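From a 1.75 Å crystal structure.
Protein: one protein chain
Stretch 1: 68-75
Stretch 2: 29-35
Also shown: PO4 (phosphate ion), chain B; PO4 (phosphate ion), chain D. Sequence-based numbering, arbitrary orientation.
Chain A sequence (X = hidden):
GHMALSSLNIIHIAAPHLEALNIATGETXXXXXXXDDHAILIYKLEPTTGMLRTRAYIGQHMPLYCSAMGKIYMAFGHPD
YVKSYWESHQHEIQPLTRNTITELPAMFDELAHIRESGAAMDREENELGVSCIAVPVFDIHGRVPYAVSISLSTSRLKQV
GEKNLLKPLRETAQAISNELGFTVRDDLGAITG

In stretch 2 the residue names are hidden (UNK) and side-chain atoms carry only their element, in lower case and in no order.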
ATOM      1  N   ALA A  68      -1.150   4.650  -1.113  1.00 22.63           N
ATOM      2  CA  ALA A  68      -1.738   4.060   0.104  1.00 21.17           C
ATOM      3  C   ALA A  68      -0.669   3.386   0.983  1.00 21.06           C
ATOM      4  O   ALA A  68      -0.629   3.594   2.206  1.00 20.20           O
ATOM      5  CB  ALA A  68      -2.876   3.084  -0.242  1.00 21.81           C
ATOM      6  N   MET A  69       0.189   2.576   0.365  1.00 20.49           N
ATOM      7  CA  MET A  69       1.333   1.976   1.066  1.00 19.98           C
ATOM      8  C   MET A  69       2.281   3.052   1.635  1.00 20.26           C
ATOM      9  O   MET A  69       2.736   2.941   2.784  1.00 20.39           O
ATOM     10  CB  MET A  69       2.073   1.001   0.143  1.00 19.40           C
ATOM     11  CG  MET A  69       1.276  -0.316  -0.164  1.00 18.04           C
ATOM     12  SD  MET A  69       2.176  -1.547  -1.180  1.00  4.88           S
ATOM     13  CE  MET A  69       2.200  -0.719  -2.611  1.00 15.42           C
ATOM     14  N   GLY A  70       2.548   4.099   0.846  1.00 20.09           N
ATOM     15  CA  GLY A  70       3.374   5.219   1.297  1.00 20.23           C
ATOM     16  C   GLY A  70       2.786   5.924   2.520  1.00 20.34           C
ATOM     17  O   GLY A  70       3.514   6.291   3.444  1.00 19.75           O
ATOM     18  N   LYS A  71       1.461   6.094   2.539  1.00 20.04           N
ATOM     19  CA  LYS A  71       0.796   6.705   3.692  1.00 20.24           C
ATOM     20  C   LYS A  71       0.929   5.826   4.938  1.00 20.54           C
ATOM     21  O   LYS A  71       1.123   6.335   6.050  1.00 20.82           O
ATOM     22  CB  LYS A  71      -0.667   7.029   3.375  1.00 20.09           C
ATOM     23  CG  LYS A  71      -0.800   8.197   2.388  1.00 20.87           C
ATOM     24  CD  LYS A  71      -2.269   8.656   2.231  1.00 19.08           C
ATOM     25  CE  LYS A  71      -3.114   7.554   1.580  1.00 21.29           C
ATOM     26  NZ  LYS A  71      -4.527   7.967   1.324  1.00 19.84           N
ATOM     27  N   ILE A  72       0.879   4.509   4.750  1.00 19.64           N
ATOM     28  CA  ILE A  72       1.134   3.576   5.858  1.00 19.05           C
ATOM     29  C   ILE A  72       2.534   3.796   6.432  1.00 19.23           C
ATOM     30  O   ILE A  72       2.701   3.899   7.642  1.00 18.64           O
ATOM     31  CB  ILE A  72       0.939   2.124   5.376  1.00 18.82           C
ATOM     32  CG1 ILE A  72      -0.552   1.836   5.233  1.00 19.25           C
ATOM     33  CG2 ILE A  72       1.602   1.098   6.330  1.00 18.84           C
ATOM     34  CD1 ILE A  72      -0.842   0.581   4.463  1.00 19.94           C
ATOM     35  N   TYR A  73       3.541   3.896   5.561  1.00 18.45           N
ATOM     36  CA  TYR A  73       4.904   4.147   6.044  1.00 18.69           C
ATOM     37  C   TYR A  73       4.964   5.422   6.871  1.00 19.08           C
ATOM     38  O   TYR A  73       5.539   5.424   7.947  1.00 18.80           O
ATOM     39  CB  TYR A  73       5.891   4.224   4.876  1.00 18.37           C
ATOM     40  CG  TYR A  73       6.028   2.919   4.110  1.00 18.68           C
ATOM     41  CD1 TYR A  73       6.149   1.702   4.783  1.00 18.19           C
ATOM     42  CD2 TYR A  73       6.059   2.909   2.708  1.00 19.23           C
ATOM     43  CE1 TYR A  73       6.293   0.488   4.083  1.00 20.50           C
ATOM     44  CE2 TYR A  73       6.191   1.694   1.992  1.00 20.17           C
ATOM     45  CZ  TYR A  73       6.313   0.497   2.688  1.00 19.88           C
ATOM     46  OH  TYR A  73       6.462  -0.688   1.994  1.00 19.41           O
ATOM     47  N   MET A  74       4.361   6.507   6.382  1.00 19.14           N
ATOM     48  CA  MET A  74       4.354   7.753   7.176  1.00 19.20           C
ATOM     49  C   MET A  74       3.546   7.621   8.482  1.00 19.27           C
ATOM     50  O   MET A  74       3.950   8.162   9.521  1.00 19.82           O
ATOM     51  CB  MET A  74       3.856   8.946   6.361  1.00 19.09           C
ATOM     52  CG  MET A  74       4.888   9.442   5.304  1.00 20.03           C
ATOM     53  SD  MET A  74       4.598  11.105   4.570  1.00  8.59           S
ATOM     54  CE  MET A  74       3.093  10.863   3.948  1.00 13.40           C
ATOM     55  N   ALA A  75       2.422   6.903   8.428  1.00 19.12           N
ATOM     56  CA  ALA A  75       1.548   6.756   9.597  1.00 20.15           C
ATOM     57  C   ALA A  75       2.249   6.053  10.749  1.00 20.15           C
ATOM     58  O   ALA A  75       1.965   6.333  11.915  1.00 20.62           O
ATOM     59  CB  ALA A  75       0.261   6.015   9.222  1.00 19.47           C
ATOM     60  N   UNK A  29      -2.284  -7.304  -7.094  1.00 18.15           N
ATOM     61  CA  UNK A  29      -1.620  -7.334  -5.795  1.00 18.46           C
ATOM     62  C   UNK A  29      -0.287  -6.620  -5.922  1.00 19.02           C
ATOM     63  O   UNK A  29       0.505  -6.947  -6.801  1.00 19.03           O
ATOM     64  c   UNK A  29      -2.735  -9.606  -5.291  1.00 17.57           C
ATOM     65  c   UNK A  29      -0.743  -8.820  -3.875  1.00 18.45           C
ATOM     66  c   UNK A  29      -3.944  -8.985  -4.561  1.00 20.11           C
ATOM     67  c   UNK A  29      -1.419  -8.800  -5.273  1.00 18.62           C
ATOM     68  N   UNK A  30      -0.055  -5.640  -5.044  1.00 19.33           N
ATOM     69  CA  UNK A  30       1.188  -4.855  -5.010  1.00 19.69           C
ATOM     70  C   UNK A  30       1.919  -5.136  -3.717  1.00 19.96           C
ATOM     71  O   UNK A  30       1.295  -5.281  -2.658  1.00 19.12           O
ATOM     72  c   UNK A  30       0.885  -3.345  -5.028  1.00 20.10           C
ATOM     73  o   UNK A  30      -1.271  -2.628  -5.826  1.00 24.63           O
ATOM     74  n   UNK A  30       0.329  -3.011  -7.338  1.00 18.15           N
ATOM     75  c   UNK A  30      -0.112  -2.960  -6.104  1.00 20.92           C
ATOM     76  N   UNK A  31       3.243  -5.166  -3.800  1.00 19.62           N
ATOM     77  CA  UNK A  31       4.072  -5.378  -2.612  1.00 19.25           C
ATOM     78  C   UNK A  31       5.258  -4.435  -2.696  1.00 19.37           C
ATOM     79  O   UNK A  31       6.037  -4.483  -3.655  1.00 18.64           O
ATOM     80  c   UNK A  31       5.286  -7.206  -1.319  1.00 21.02           C
ATOM     81  c   UNK A  31       6.585  -7.679  -1.397  1.00 23.79           C
ATOM     82  c   UNK A  31       7.287  -8.044  -0.224  1.00 25.71           C
ATOM     83  c   UNK A  31       4.534  -6.837  -2.564  1.00 19.02           C
ATOM     84  c   UNK A  31       4.683  -7.124  -0.064  1.00 22.91           C
ATOM     85  c   UNK A  31       5.389  -7.479   1.105  1.00 24.28           C
ATOM     86  c   UNK A  31       6.685  -7.934   1.016  1.00 22.35           C
ATOM     87  N   UNK A  32       5.372  -3.557  -1.705  1.00 19.07           N
ATOM     88  CA  UNK A  32       6.423  -2.554  -1.712  1.00 19.30           C
ATOM     89  C   UNK A  32       7.330  -2.644  -0.492  1.00 19.29           C
ATOM     90  O   UNK A  32       6.973  -3.282   0.511  1.00 18.88           O
ATOM     91  c   UNK A  32       5.812  -1.149  -1.799  1.00 18.98           C
ATOM     92  o   UNK A  32       5.276  -0.776  -0.528  1.00 18.90           O
ATOM     93  N   UNK A  33       8.504  -2.011  -0.606  1.00 19.81           N
ATOM     94  CA  UNK A  33       9.370  -1.714   0.530  1.00 20.23           C
ATOM     95  C   UNK A  33       9.415  -0.197   0.660  1.00 20.44           C
ATOM     96  O   UNK A  33       9.019   0.533  -0.260  1.00 20.99           O
ATOM     97  c   UNK A  33      10.786  -2.270   0.311  1.00 21.01           C
ATOM     98  o   UNK A  33      11.370  -1.671  -0.848  1.00 23.19           O
ATOM     99  N   UNK A  34       9.847   0.286   1.817  1.00 20.55           N
ATOM    100  CA  UNK A  34      10.092   1.706   1.985  1.00 20.92           C
ATOM    101  C   UNK A  34      11.539   2.051   1.672  1.00 21.68           C
ATOM    102  O   UNK A  34      12.454   1.382   2.128  1.00 21.90           O
ATOM    103  n   UNK A  34       9.650   5.707   4.810  1.00 20.67           N
ATOM    104  n   UNK A  34       8.750   5.942   6.925  1.00 21.15           N
ATOM    105  c   UNK A  34       9.170   6.476   5.780  1.00 21.99           C
ATOM    106  c   UNK A  34       9.757   2.162   3.412  1.00 20.30           C
ATOM    107  n   UNK A  34       9.099   7.787   5.596  1.00 20.79           N
ATOM    108  c   UNK A  34       9.770   4.254   4.878  1.00 18.98           C
ATOM    109  c   UNK A  34       9.590   3.677   3.497  1.00 19.97           C
ATOM    110  N   UNK A  35      11.740   3.101   0.883  1.00 23.02           N
ATOM    111  CA  UNK A  35      13.075   3.664   0.715  1.00 24.53           C
ATOM    112  C   UNK A  35      13.003   5.148   1.033  1.00 24.23           C
ATOM    113  O   UNK A  35      12.906   5.980   0.127  1.00 24.21           O
ATOM    114  o   UNK A  35      16.249   2.512  -2.371  1.00 36.17           O
ATOM    115  o   UNK A  35      15.078   4.075  -3.383  1.00 34.77           O
ATOM    116  c   UNK A  35      15.478   3.485  -2.347  1.00 34.46           C
ATOM    117  c   UNK A  35      13.592   3.418  -0.705  1.00 25.47           C
ATOM    118  c   UNK A  35      14.982   3.946  -0.990  1.00 29.26           C
TER
HETATM  119  P   PO4 B 301      -0.544   2.067  -3.585  1.00 32.99           P
HETATM  120  O1  PO4 B 301      -1.618   3.168  -3.655  1.00 29.61           O
HETATM  121  O2  PO4 B 301      -0.092   1.804  -2.185  1.00 33.75           O
HETATM  122  O3  PO4 B 301      -1.020   0.778  -4.229  1.00 33.22           O
HETATM  123  O4  PO4 B 301       0.637   2.597  -4.382  1.00 35.04           O
HETATM  124  P   PO4 D 303       8.245   2.859   8.807  1.00 34.06           P
HETATM  125  O1  PO4 D 303       8.065   2.231   7.440  1.00 31.99           O
HETATM  126  O2  PO4 D 303       6.942   3.495   9.259  1.00 30.02           O
HETATM  127  O3  PO4 D 303       8.704   1.810   9.799  1.00 31.33           O
HETATM  128  O4  PO4 D 303       9.281   3.951   8.645  1.00 34.17           O

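Position 29 carries four side-chain carbons, forked at the first, with one arm two carbons long. None of them comes within contact distance of the helix. The fork and unequal arms make this Ile-29, a buried strand residue that takes no part in the contact.

At position 30 the CA-to-CB bond points toward the helix, and the side chain has two carbons, the second bearing one oxygen and one nitrogen. CB lies 3.8 Å from CE of Met-69, an ordinary packing distance. A short carboxamide of this kind is Asn-30. Its OD1 is hydrogen-bonded elsewhere in the structure, while its CB packs against the methionine methyl.

Position 31 has one carbon and then a ring of six carbons, with no heteroatom, and its CA-to-CB bond points away. Its closest side-chain atom, CB, is 6.0 Å from SD of Met-69, and the ring lies farther off; only the backbone is brushed, its C lying 4.5 Å from SD of Met-69. This is Phe-31, whose ring belongs to the other side of the strand.

Position 32 has one carbon and one oxygen, and its CA-to-CB bond points toward the helix. That oxygen is 2.8 Å from OH of Tyr-73 and 3.3 Å from SD of Met-69. The residue is Ser-32. Its OG and Tyr-73 OH form the hydrogen bond that joins the two stretches, and either could be the donor. The serine oxygen sits at the edge of the tyrosine ring, near its plane, as suits a partner of the phenol.

Position 33 repeats the pattern of one carbon and one oxygen, but its CA-to-CB bond points away. The contact here is through backbone: C lies 3.3 Å from OH of Tyr-73. This is Ser-33, whose CB is 4.9 Å from OH of Tyr-73, with OG farther away.

At position 34 the CA-to-CB bond points toward the helix. The side chain has three carbons, a nitrogen, and a carbon carrying two more nitrogens. CB stands 3.6 Å from the centroid of the Tyr-73 ring, 1° off the normal, a CH-pi contact over the face. The guanidinium makes this Arg-34, and its CG is 3.7 Å from CG of Tyr-73. Beyond the ring, NH1 makes a weak hydrogen bond of 2.7 Å to O4 of the chain D phosphate.

Position 35 has three carbons, the third carrying two oxygens; its CA-to-CB bond points away and its side chain stays out of contact. The carboxylate identifies Glu-35.

The rule is alternation. Positions 30, 32 and 34 face the helix, which answers with Met-69 and Tyr-73, one turn apart. The axes cross at -44° and approach to 9.4 Å, a gap that these two long side chains span. Met-69 reaches positions 30 and 32; Tyr-73 meets serine at its hydroxyl and arginine methylenes over its face. Together the two stretches bury 364 Å², and the tyrosine is used twice, as a polar tip and as an apolar platform.

Stretch 2 29-35: INFSSRE
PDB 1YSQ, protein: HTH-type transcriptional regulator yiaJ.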